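Local coordinates for protein protease LasA (Pseudomonas aeruginosa, PDB 3IT5) that is a secreted zinc metalloendopeptidase that cleaves the pentaglycine cross-links of staphylococcal peptidoglycan and takes part in the degradation of host elastin, at residues V61-V67 with Y79-I85; L6-R12 with S50-H55; S38-W44 with Y102-I106. All coordinates share one frame. Residue numbers count along the deposited sequence, not the author numbering.

Interaction 1. Residues V61-V67 with Y79-I85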
loop_
_atom_site.group_PDB
_atom_site.type_symbol
_atom_site.label_atom_id
_atom_site.label_comp_id
_atom_site.label_asym_id
_atom_site.label_seq_id
_atom_site.Cartn_x
_atom_site.Cartn_y
_atom_site.Cartn_z
ATOM N N VAL A 61 -14.105 1.636 7.793
ATOM C CA VAL A 61 -13.592 2.993 7.967
ATOM C C VAL A 61 -13.325 3.216 9.458
ATOM O O VAL A 61 -14.244 3.498 10.242
ATOM C CB VAL A 61 -14.529 4.078 7.370
ATOM C CG1 VAL A 61 -13.926 5.477 7.543
ATOM C CG2 VAL A 61 -14.785 3.809 5.890
ATOM N N LEU A 62 -12.059 3.058 9.834
ATOM C CA LEU A 62 -11.615 3.182 11.226
ATOM C C LEU A 62 -11.600 4.635 11.699
ATOM O O LEU A 62 -11.800 4.911 12.881
ATOM C CB LEU A 62 -10.230 2.540 11.402
ATOM C CG LEU A 62 -10.212 1.007 11.450
ATOM C CD1 LEU A 62 -8.996 0.425 10.739
ATOM C CD2 LEU A 62 -10.292 0.510 12.885
ATOM N N SER A 63 -11.364 5.553 10.762
ATOM C CA SER A 63 -11.323 6.985 11.035
ATOM C C SER A 63 -11.274 7.743 9.709
ATOM O O SER A 63 -11.168 7.126 8.647
ATOM C CB SER A 63 -10.096 7.337 11.882
ATOM O OG SER A 63 -8.907 7.238 11.117
ATOM N N ARG A 64 -11.326 9.073 9.776
ATOM C CA ARG A 64 -11.232 9.933 8.582
ATOM C C ARG A 64 -9.947 9.721 7.768
ATOM O O ARG A 64 -9.862 10.131 6.605
ATOM C CB ARG A 64 -11.378 11.417 8.970
ATOM C CG ARG A 64 -10.235 12.001 9.810
ATOM C CD ARG A 64 -10.589 13.376 10.383
ATOM N NE ARG A 64 -10.522 14.431 9.371
ATOM C CZ ARG A 64 -9.547 15.329 9.268
ATOM N NH1 ARG A 64 -8.540 15.339 10.131
ATOM N NH2 ARG A 64 -9.585 16.234 8.299
ATOM N N CYS A 65 -8.955 9.077 8.382
ATOM C CA CYS A 65 -7.646 8.909 7.761
ATOM C C CYS A 65 -7.137 7.460 7.697
ATOM O O CYS A 65 -5.964 7.224 7.385
ATOM C CB CYS A 65 -6.626 9.813 8.462
ATOM S SG CYS A 65 -5.921 9.179 9.992
ATOM N N GLN A 66 -8.014 6.495 7.977
ATOM C CA GLN A 66 -7.618 5.081 7.945
ATOM C C GLN A 66 -8.736 4.141 7.505
ATOM O O GLN A 66 -9.885 4.277 7.942
ATOM C CB GLN A 66 -7.052 4.625 9.295
ATOM C CG GLN A 66 -6.172 3.378 9.191
ATOM C CD GLN A 66 -5.534 2.955 10.503
ATOM O OE1 GLN A 66 -4.390 2.492 10.518
ATOM N NE2 GLN A 66 -6.269 3.089 11.603
ATOM N N VAL A 67 -8.363 3.182 6.653
ATOM C CA VAL A 67 -9.277 2.215 6.035
ATOM C C VAL A 67 -8.607 0.841 5.995
ATOM O O VAL A 67 -7.392 0.744 5.787
ATOM C CB VAL A 67 -9.646 2.635 4.578
ATOM C CG1 VAL A 67 -10.328 1.494 3.812
ATOM C CG2 VAL A 67 -10.539 3.869 4.574
ATOM N N TYR A 79 -4.677 0.832 5.104
ATOM C CA TYR A 79 -4.418 2.063 4.370
ATOM C C TYR A 79 -4.444 3.223 5.360
ATOM O O TYR A 79 -5.497 3.559 5.904
ATOM C CB TYR A 79 -5.473 2.272 3.275
ATOM C CG TYR A 79 -5.636 1.085 2.350
ATOM C CD1 TYR A 79 -6.390 -0.033 2.737
ATOM C CD2 TYR A 79 -5.034 1.071 1.098
ATOM C CE1 TYR A 79 -6.525 -1.124 1.904
ATOM C CE2 TYR A 79 -5.176 -0.016 0.252
ATOM C CZ TYR A 79 -5.916 -1.110 0.659
ATOM O OH TYR A 79 -6.056 -2.188 -0.184
ATOM N N TYR A 80 -3.279 3.815 5.607
ATOM C CA TYR A 80 -3.174 4.920 6.551
ATOM C C TYR A 80 -2.675 6.165 5.829
ATOM O O TYR A 80 -2.204 6.085 4.689
ATOM C CB TYR A 80 -2.277 4.539 7.746
ATOM C CG TYR A 80 -2.311 5.525 8.903
ATOM C CD1 TYR A 80 -3.521 5.912 9.486
ATOM C CD2 TYR A 80 -1.133 6.058 9.422
ATOM C CE1 TYR A 80 -3.551 6.815 10.551
ATOM C CE2 TYR A 80 -1.155 6.964 10.490
ATOM C CZ TYR A 80 -2.360 7.337 11.042
ATOM O OH TYR A 80 -2.378 8.226 12.087
ATOM N N HIS A 81 -2.790 7.312 6.497
ATOM C CA HIS A 81 -2.567 8.625 5.883
ATOM C C HIS A 81 -3.578 8.869 4.756
ATOM O O HIS A 81 -3.229 9.379 3.695
ATOM C CB HIS A 81 -1.134 8.785 5.363
ATOM C CG HIS A 81 -0.072 8.477 6.372
ATOM N ND1 HIS A 81 -0.050 9.032 7.634
ATOM C CD2 HIS A 81 1.037 7.702 6.281
ATOM C CE1 HIS A 81 1.013 8.594 8.286
ATOM N NE2 HIS A 81 1.690 7.788 7.487
ATOM N N MET A 82 -4.830 8.497 5.008
ATOM C CA MET A 82 -5.915 8.664 4.042
ATOM C C MET A 82 -6.654 9.977 4.260
ATOM O O MET A 82 -6.527 10.610 5.310
ATOM C CB MET A 82 -6.906 7.501 4.138
ATOM C CG MET A 82 -6.356 6.146 3.718
ATOM S SD MET A 82 -5.998 6.043 1.957
ATOM C CE MET A 82 -7.634 6.240 1.237
ATOM N N ASP A 83 -7.420 10.383 3.253
ATOM C CA ASP A 83 -8.263 11.569 3.332
ATOM C C ASP A 83 -9.428 11.380 2.369
ATOM O O ASP A 83 -9.360 10.534 1.473
ATOM C CB ASP A 83 -7.452 12.825 2.971
ATOM C CG ASP A 83 -8.193 14.127 3.276
ATOM O OD1 ASP A 83 -9.130 14.132 4.107
ATOM O OD2 ASP A 83 -7.827 15.160 2.678
ATOM N N GLN A 84 -10.501 12.144 2.575
ATOM C CA GLN A 84 -11.637 12.178 1.653
ATOM C C GLN A 84 -12.164 10.767 1.363
ATOM O O GLN A 84 -12.391 10.386 0.205
ATOM C CB GLN A 84 -11.248 12.921 0.363
ATOM C CG GLN A 84 -10.759 14.360 0.599
ATOM C CD GLN A 84 -10.301 15.067 -0.670
ATOM O OE1 GLN A 84 -10.690 14.705 -1.778
ATOM N NE2 GLN A 84 -9.474 16.092 -0.505
ATOM N N ILE A 85 -12.350 9.999 2.436
ATOM C CA ILE A 85 -12.812 8.616 2.340
ATOM C C ILE A 85 -14.200 8.544 1.709
ATOM O O ILE A 85 -15.146 9.190 2.168
ATOM C CB ILE A 85 -12.771 7.891 3.710
ATOM C CG1 ILE A 85 -11.344 7.934 4.278
ATOM C CG2 ILE A 85 -13.266 6.445 3.567
ATOM C CD1 ILE A 85 -11.144 7.150 5.574
HETATM O O HOH W 1 -12.460 11.137 5.055
#
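Y79 enters as the regular end of an antiparallel ladder: Y79 N donates to V67 O (2.8 Å), and V67 N donates to Y79 O (3.0 Å), a hydrogen-bonded pair whose side chains lie on the same face of the sheet. Y79 O also takes a CA-H...O contact from Q66 CA at 3.3 Å. On the opposite face the Y80 ring meets C65 SG obliquely, 3.4 Å from Y80 CE1. Y80 OH, bonded to G113 O, ties the strand, and the C65-C111 disulfide the facing turn, to the loop after helix 106-109. H81, with its backbone in left-handed conformation (phi/psi 62/42°), interrupts the ladder. This is the hairpin of strands 66-70 and 75-83 in the M23 peptidase sheet, and the break lies at the active site: the H81 side chain, inferred to be a proton donor/acceptor, points away from 61-67 and comes about 3 Å from those of H120 and the zinc ligand H122. M82 N resumes bonding, to C65 O at 2.9 Å. C65 is the third residue of a type I turn from S63 to Q66, closed by Q66 N to S63 O (3.3 Å), beside the classic bulge of L62 and S63 opposite Q66. Beyond D83 and Q84, I85 folds back: I85 CD1 packs 3.5 Å from V67 CG2 and 3.8 Å from V61 CG1, while water 1 links I85 N to R64 O.

Interaction 2. Residues L6-R12 with S50-H55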
loop_
_atom_site.group_PDB
_atom_site.type_symbol
_atom_site.label_atom_id
_atom_site.label_comp_id
_atom_site.label_asym_id
_atom_site.label_seq_id
_atom_site.Cartn_x
_atom_site.Cartn_y
_atom_site.Cartn_z
ATOM N N LEU A 6 -4.488 -12.457 -6.145
ATOM C CA LEU A 6 -5.431 -11.835 -5.211
ATOM C C LEU A 6 -5.328 -10.315 -5.172
ATOM O O LEU A 6 -6.338 -9.625 -5.000
ATOM C CB LEU A 6 -5.253 -12.408 -3.796
ATOM C CG LEU A 6 -6.185 -11.914 -2.678
ATOM C CD1 LEU A 6 -7.667 -12.122 -3.016
ATOM C CD2 LEU A 6 -5.841 -12.585 -1.365
ATOM N N MET A 7 -4.112 -9.801 -5.342
ATOM C CA MET A 7 -3.843 -8.386 -5.111
ATOM C C MET A 7 -3.157 -7.650 -6.254
ATOM O O MET A 7 -2.297 -8.200 -6.945
ATOM C CB MET A 7 -3.032 -8.209 -3.825
ATOM C CG MET A 7 -3.876 -8.282 -2.576
ATOM S SD MET A 7 -2.893 -8.202 -1.084
ATOM C CE MET A 7 -2.624 -9.942 -0.796
ATOM N N GLN A 8 -3.571 -6.398 -6.437
ATOM C CA GLN A 8 -2.883 -5.426 -7.277
ATOM C C GLN A 8 -2.295 -4.348 -6.359
ATOM O O GLN A 8 -2.535 -4.361 -5.149
ATOM C CB GLN A 8 -3.860 -4.791 -8.281
ATOM C CG GLN A 8 -5.018 -4.022 -7.629
ATOM C CD GLN A 8 -5.568 -2.903 -8.492
ATOM O OE1 GLN A 8 -5.431 -1.726 -8.151
ATOM N NE2 GLN A 8 -6.193 -3.253 -9.602
ATOM N N LEU A 9 -1.540 -3.413 -6.933
ATOM C CA LEU A 9 -1.009 -2.269 -6.183
ATOM C C LEU A 9 -2.135 -1.292 -5.806
ATOM O O LEU A 9 -3.097 -1.137 -6.568
ATOM C CB LEU A 9 0.079 -1.558 -7.000
ATOM C CG LEU A 9 1.312 -2.393 -7.364
ATOM C CD1 LEU A 9 2.036 -1.807 -8.587
ATOM C CD2 LEU A 9 2.266 -2.541 -6.170
ATOM N N PRO A 10 -2.019 -0.629 -4.631
ATOM C CA PRO A 10 -3.102 0.213 -4.096
ATOM C C PRO A 10 -3.240 1.609 -4.729
ATOM O O PRO A 10 -3.467 2.598 -4.019
ATOM C CB PRO A 10 -2.756 0.311 -2.604
ATOM C CG PRO A 10 -1.274 0.221 -2.570
ATOM C CD PRO A 10 -0.883 -0.714 -3.691
ATOM N N TRP A 11 -3.084 1.684 -6.050
ATOM C CA TRP A 11 -3.473 2.871 -6.811
ATOM C C TRP A 11 -4.144 2.466 -8.119
ATOM O O TRP A 11 -4.120 1.292 -8.491
ATOM C CB TRP A 11 -2.295 3.817 -7.056
ATOM C CG TRP A 11 -1.075 3.207 -7.688
ATOM C CD1 TRP A 11 -0.823 3.060 -9.024
ATOM C CD2 TRP A 11 0.080 2.699 -7.005
ATOM N NE1 TRP A 11 0.413 2.483 -9.215
ATOM C CE2 TRP A 11 0.988 2.251 -7.991
ATOM C CE3 TRP A 11 0.435 2.577 -5.652
ATOM C CZ2 TRP A 11 2.228 1.693 -7.670
ATOM C CZ3 TRP A 11 1.668 2.013 -5.334
ATOM C CH2 TRP A 11 2.550 1.581 -6.339
ATOM N N ARG A 12 -4.756 3.435 -8.796
ATOM C CA ARG A 12 -5.513 3.172 -10.017
ATOM C C ARG A 12 -4.715 2.400 -11.065
ATOM O O ARG A 12 -3.546 2.689 -11.315
ATOM C CB ARG A 12 -6.009 4.473 -10.636
ATOM C CG ARG A 12 -7.165 5.143 -9.912
ATOM C CD ARG A 12 -7.266 6.582 -10.381
ATOM N NE ARG A 12 -8.582 7.164 -10.126
ATOM C CZ ARG A 12 -8.986 8.343 -10.595
ATOM N NH1 ARG A 12 -8.179 9.077 -11.357
ATOM N NH2 ARG A 12 -10.205 8.784 -10.307
ATOM N N SER A 50 -5.369 9.210 -6.054
ATOM C CA SER A 50 -6.353 8.216 -5.619
ATOM C C SER A 50 -5.731 6.922 -5.101
ATOM O O SER A 50 -4.914 6.294 -5.787
ATOM C CB SER A 50 -7.336 7.915 -6.757
ATOM O OG SER A 50 -7.960 9.110 -7.202
ATOM N N VAL A 51 -6.123 6.542 -3.882
ATOM C CA VAL A 51 -5.819 5.225 -3.326
ATOM C C VAL A 51 -7.000 4.274 -3.595
ATOM O O VAL A 51 -8.156 4.605 -3.311
ATOM C CB VAL A 51 -5.535 5.288 -1.800
ATOM C CG1 VAL A 51 -5.261 3.890 -1.239
ATOM C CG2 VAL A 51 -4.361 6.227 -1.490
ATOM N N VAL A 52 -6.703 3.104 -4.151
ATOM C CA VAL A 52 -7.734 2.106 -4.438
ATOM C C VAL A 52 -7.484 0.808 -3.671
ATOM O O VAL A 52 -6.349 0.524 -3.253
ATOM C CB VAL A 52 -7.870 1.799 -5.961
ATOM C CG1 VAL A 52 -8.046 3.085 -6.779
ATOM C CG2 VAL A 52 -6.677 0.998 -6.464
ATOM N N ALA A 53 -8.548 0.028 -3.497
ATOM C CA ALA A 53 -8.462 -1.287 -2.873
ATOM C C ALA A 53 -7.512 -2.194 -3.647
ATOM O O ALA A 53 -7.601 -2.319 -4.871
ATOM C CB ALA A 53 -9.841 -1.927 -2.770
ATOM N N ALA A 54 -6.595 -2.818 -2.917
ATOM C CA ALA A 54 -5.637 -3.738 -3.508
ATOM C C ALA A 54 -6.292 -5.073 -3.855
ATOM O O ALA A 54 -5.751 -5.849 -4.643
ATOM C CB ALA A 54 -4.470 -3.942 -2.573
ATOM N N HIS A 55 -7.466 -5.322 -3.276
ATOM C CA HIS A 55 -8.184 -6.576 -3.474
ATOM C C HIS A 55 -9.667 -6.459 -3.131
ATOM O O HIS A 55 -10.112 -5.456 -2.551
ATOM C CB HIS A 55 -7.560 -7.673 -2.606
ATOM C CG HIS A 55 -7.558 -7.350 -1.145
ATOM N ND1 HIS A 55 -8.551 -7.771 -0.289
ATOM C CD2 HIS A 55 -6.684 -6.646 -0.389
ATOM C CE1 HIS A 55 -8.290 -7.338 0.932
ATOM N NE2 HIS A 55 -7.164 -6.648 0.897
HETATM O O HOH W 2 -4.162 6.293 -8.680
#
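Segments 6-12 and 50-55 run nearly antiparallel, their end-to-end directions 168° apart, and two backbone hydrogen bonds join them: Q8 N to A54 O (2.9 Å, 162° at the hydrogen) and V52 N to P10 O (3.3 Å). Each acceptor also takes a CA-H...O contact, M7 CA to A54 O at 3.2 Å and V51 CA to P10 O at 3.6 Å. At the far end the chains part enough to admit water 2, which accepts from R12 N (2.9 Å) and donates to S50 O (3.0 Å). The N-terminal segment has no regular secondary structure, yet it lies along strand 50-52 of the large antiparallel sheet of this M23 peptidase domain, whose neighbour within the sheet is strand 98-102. The irregular lead-in to strand 16-19 is thereby laid into the interior, where P10 meets Y79, L121 and F123. V51, pointing away overall but with V51 CG1 3.6 Å from P10 O, packs on Y79, L121 and M82. V52 CG2 lies 3.3 Å from W11 O, and V52 CG1 meets the aliphatic part of R12 at CG (3.9 Å). The CA-to-CB bond of W11 points away from 50-55, and its indole stacks on W17. M7 CG touches H55 CB at 3.7 Å, and M7 SD stands 5.0 Å from the centroid of the H55 imidazole, an oblique sulfur-aromatic contact. The hydroxyl of S50 is hydrogen-bonded to K98 NZ; it also lies over one face of the R12 guanidinium, a packing contact with S50 OG 3.6 Å from R12 NE.

Interaction 3. Residues S38-W44 with Y102-I106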
loop_
_atom_site.group_PDB
_atom_site.type_symbol
_atom_site.label_atom_id
_atom_site.label_comp_id
_atom_site.label_asym_id
_atom_site.label_seq_id
_atom_site.Cartn_x
_atom_site.Cartn_y
_atom_site.Cartn_z
ATOM N N SER A 38 3.817 7.183 -3.233
ATOM C CA SER A 38 3.312 8.494 -3.589
ATOM C C SER A 38 3.658 8.735 -5.048
ATOM O O SER A 38 4.738 8.339 -5.507
ATOM C CB SER A 38 3.955 9.565 -2.709
ATOM O OG SER A 38 3.437 10.847 -2.996
ATOM N N TYR A 39 2.746 9.372 -5.779
ATOM C CA TYR A 39 3.010 9.710 -7.176
ATOM C C TYR A 39 4.339 10.451 -7.321
ATOM O O TYR A 39 5.198 10.025 -8.094
ATOM C CB TYR A 39 1.863 10.529 -7.799
ATOM C CG TYR A 39 2.281 11.259 -9.065
ATOM C CD1 TYR A 39 2.564 10.557 -10.233
ATOM C CD2 TYR A 39 2.415 12.647 -9.083
ATOM C CE1 TYR A 39 2.969 11.217 -11.393
ATOM C CE2 TYR A 39 2.820 13.321 -10.238
ATOM C CZ TYR A 39 3.090 12.598 -11.390
ATOM O OH TYR A 39 3.490 13.248 -12.538
ATOM N N ASP A 40 4.507 11.537 -6.562
ATOM C CA ASP A 40 5.672 12.420 -6.708
ATOM C C ASP A 40 6.475 12.712 -5.429
ATOM O O ASP A 40 7.520 13.356 -5.507
ATOM C CB ASP A 40 5.266 13.743 -7.387
ATOM C CG ASP A 40 4.021 14.375 -6.768
ATOM O OD1 ASP A 40 3.484 13.831 -5.776
ATOM O OD2 ASP A 40 3.567 15.417 -7.290
ATOM N N TRP A 41 5.996 12.234 -4.276
ATOM C CA TRP A 41 6.612 12.497 -2.953
ATOM C C TRP A 41 6.877 13.990 -2.668
ATOM O O TRP A 41 8.025 14.395 -2.444
ATOM C CB TRP A 41 7.888 11.658 -2.754
ATOM C CG TRP A 41 7.617 10.207 -2.469
ATOM C CD1 TRP A 41 7.523 9.196 -3.381
ATOM C CD2 TRP A 41 7.404 9.607 -1.181
ATOM N NE1 TRP A 41 7.260 8.005 -2.745
ATOM C CE2 TRP A 41 7.185 8.228 -1.395
ATOM C CE3 TRP A 41 7.381 10.101 0.132
ATOM C CZ2 TRP A 41 6.942 7.336 -0.346
ATOM C CZ3 TRP A 41 7.140 9.209 1.178
ATOM C CH2 TRP A 41 6.920 7.844 0.930
ATOM N N PRO A 42 5.808 14.811 -2.649
ATOM C CA PRO A 42 5.976 16.256 -2.642
ATOM C C PRO A 42 5.939 16.858 -1.232
ATOM O O PRO A 42 5.958 16.122 -0.239
ATOM C CB PRO A 42 4.755 16.718 -3.428
ATOM C CG PRO A 42 3.679 15.728 -3.022
ATOM C CD PRO A 42 4.378 14.447 -2.599
ATOM N N ARG A 43 5.885 18.186 -1.162
ATOM C CA ARG A 43 5.696 18.899 0.097
ATOM C C ARG A 43 4.221 18.859 0.493
ATOM O O ARG A 43 3.360 18.574 -0.344
ATOM C CB ARG A 43 6.146 20.356 -0.050
ATOM C CG ARG A 43 6.782 20.924 1.194
ATOM C CD ARG A 43 6.350 22.352 1.471
ATOM N NE ARG A 43 6.376 22.631 2.906
ATOM C CZ ARG A 43 7.113 23.571 3.497
ATOM N NH1 ARG A 43 7.903 24.375 2.791
ATOM N NH2 ARG A 43 7.046 23.713 4.812
ATOM N N TRP A 44 3.926 19.149 1.760
ATOM C CA TRP A 44 2.540 19.329 2.199
ATOM C C TRP A 44 1.883 20.467 1.414
ATOM O O TRP A 44 2.569 21.354 0.896
ATOM C CB TRP A 44 2.465 19.617 3.707
ATOM C CG TRP A 44 2.951 18.487 4.582
ATOM C CD1 TRP A 44 4.067 18.487 5.374
ATOM C CD2 TRP A 44 2.338 17.200 4.754
ATOM N NE1 TRP A 44 4.186 17.281 6.028
ATOM C CE2 TRP A 44 3.137 16.474 5.668
ATOM C CE3 TRP A 44 1.186 16.592 4.231
ATOM C CZ2 TRP A 44 2.828 15.165 6.062
ATOM C CZ3 TRP A 44 0.881 15.287 4.619
ATOM C CH2 TRP A 44 1.700 14.591 5.530
ATOM N N TYR A 102 -4.710 9.963 -0.655
ATOM C CA TYR A 102 -3.778 10.155 0.449
ATOM C C TYR A 102 -3.770 11.630 0.838
ATOM O O TYR A 102 -4.052 12.498 0.011
ATOM C CB TYR A 102 -2.378 9.578 0.178
ATOM C CG TYR A 102 -1.607 10.124 -1.007
ATOM C CD1 TYR A 102 -0.873 11.306 -0.907
ATOM C CD2 TYR A 102 -1.560 9.423 -2.212
ATOM C CE1 TYR A 102 -0.144 11.798 -1.988
ATOM C CE2 TYR A 102 -0.829 9.902 -3.300
ATOM C CZ TYR A 102 -0.127 11.087 -3.181
ATOM O OH TYR A 102 0.591 11.564 -4.252
ATOM N N ALA A 103 -3.484 11.906 2.107
ATOM C CA ALA A 103 -3.655 13.253 2.657
ATOM C C ALA A 103 -2.587 14.243 2.189
ATOM O O ALA A 103 -1.399 13.914 2.120
ATOM C CB ALA A 103 -3.718 13.199 4.186
ATOM N N GLY A 104 -3.032 15.455 1.859
ATOM C CA GLY A 104 -2.132 16.550 1.473
ATOM C C GLY A 104 -1.891 17.547 2.593
ATOM O O GLY A 104 -1.277 18.598 2.379
ATOM N N ASN A 105 -2.403 17.234 3.780
ATOM C CA ASN A 105 -2.119 18.012 4.979
ATOM C C ASN A 105 -1.788 17.105 6.164
ATOM O O ASN A 105 -2.466 16.094 6.390
ATOM C CB ASN A 105 -3.263 18.977 5.310
ATOM C CG ASN A 105 -4.548 18.265 5.656
ATOM O OD1 ASN A 105 -4.818 18.003 6.828
ATOM N ND2 ASN A 105 -5.345 17.943 4.652
ATOM N N ILE A 106 -0.742 17.469 6.903
ATOM C CA ILE A 106 -0.225 16.657 8.010
ATOM C C ILE A 106 -1.276 16.405 9.098
ATOM O O ILE A 106 -1.222 15.409 9.819
ATOM C CB ILE A 106 1.050 17.303 8.634
ATOM C CG1 ILE A 106 1.890 16.246 9.366
ATOM C CG2 ILE A 106 0.688 18.488 9.548
ATOM C CD1 ILE A 106 3.337 16.659 9.635
HETATM O O HOH W 3 1.279 14.063 -4.068
#
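Two loops of the M23 peptidase domain meet here beside the active-site histidines: 38-44 leaves strand 34-38, which carries the zinc ligand D36, and 102-106 leads from strand 98-102 into helix 106-109. The side chain of S38 comes about 4 Å from that of H120, and A103 about 5 Å from that of H81, the two histidines inferred to act as proton donor/acceptors. At the inner end Y102 stretches its ring toward the first loop, with W17 packed against it edge-to-face. Its hydroxyl approaches S38 OG at 3.2 Å and accepts a weak hydrogen bond from Y39 N (Y39 N to Y102 OH, 3.4 Å). S38 OG also receives W41 N at 3.2 Å in an ST motif, which turns the chain just after the strand. The W41 side chain points away from 102-106, and its ring meets H120 and F172. Water 3 extends the polar cluster by accepting from Y102 OH (2.6 Å) and donating to D40 OD1 (2.8 Å). The outer end is built on W44, whose indole packs on backbone and on I106 and also touches A109 and P119. The ring edge abuts the bend of the second loop, with W44 CZ3 3.7 Å from A103 O and W44 CE3 3.6 Å from G104 C. N105 occupies the N-cap position of helix 106-109 and bonds through OD1 to T108. The first helical residue, I106, lies across the indole: its backbone N is 3.4 Å from W44 CE3, and I106 CB makes a CH-pi contact 3.9 Å from the centroid of the W44 six-membered ring.

Interactions 1 and 2 include strands of the large sheet, and interaction 3 joins loops that leave its strands 34-38 and 98-102; the centres are 14 to 18 Å apart. Interactions 1 and 2 come in series along the chain. Interaction 1 is nested within the loop closed by interaction 3, whose segments alternate with those of interaction 2. Y79 joins the first two, its OH 2.9 Å from A54 N in a probable hydrogen bond. H81 O, 3.0 Å from A103 N, probably bonds interaction 1 to interaction 3, while V51 CG2 packs 3.8 Å from Y102 N. Strand 75-83, which carries the probable proton donor/acceptor H81, thus touches both segment 50-55 and the loop 102-106.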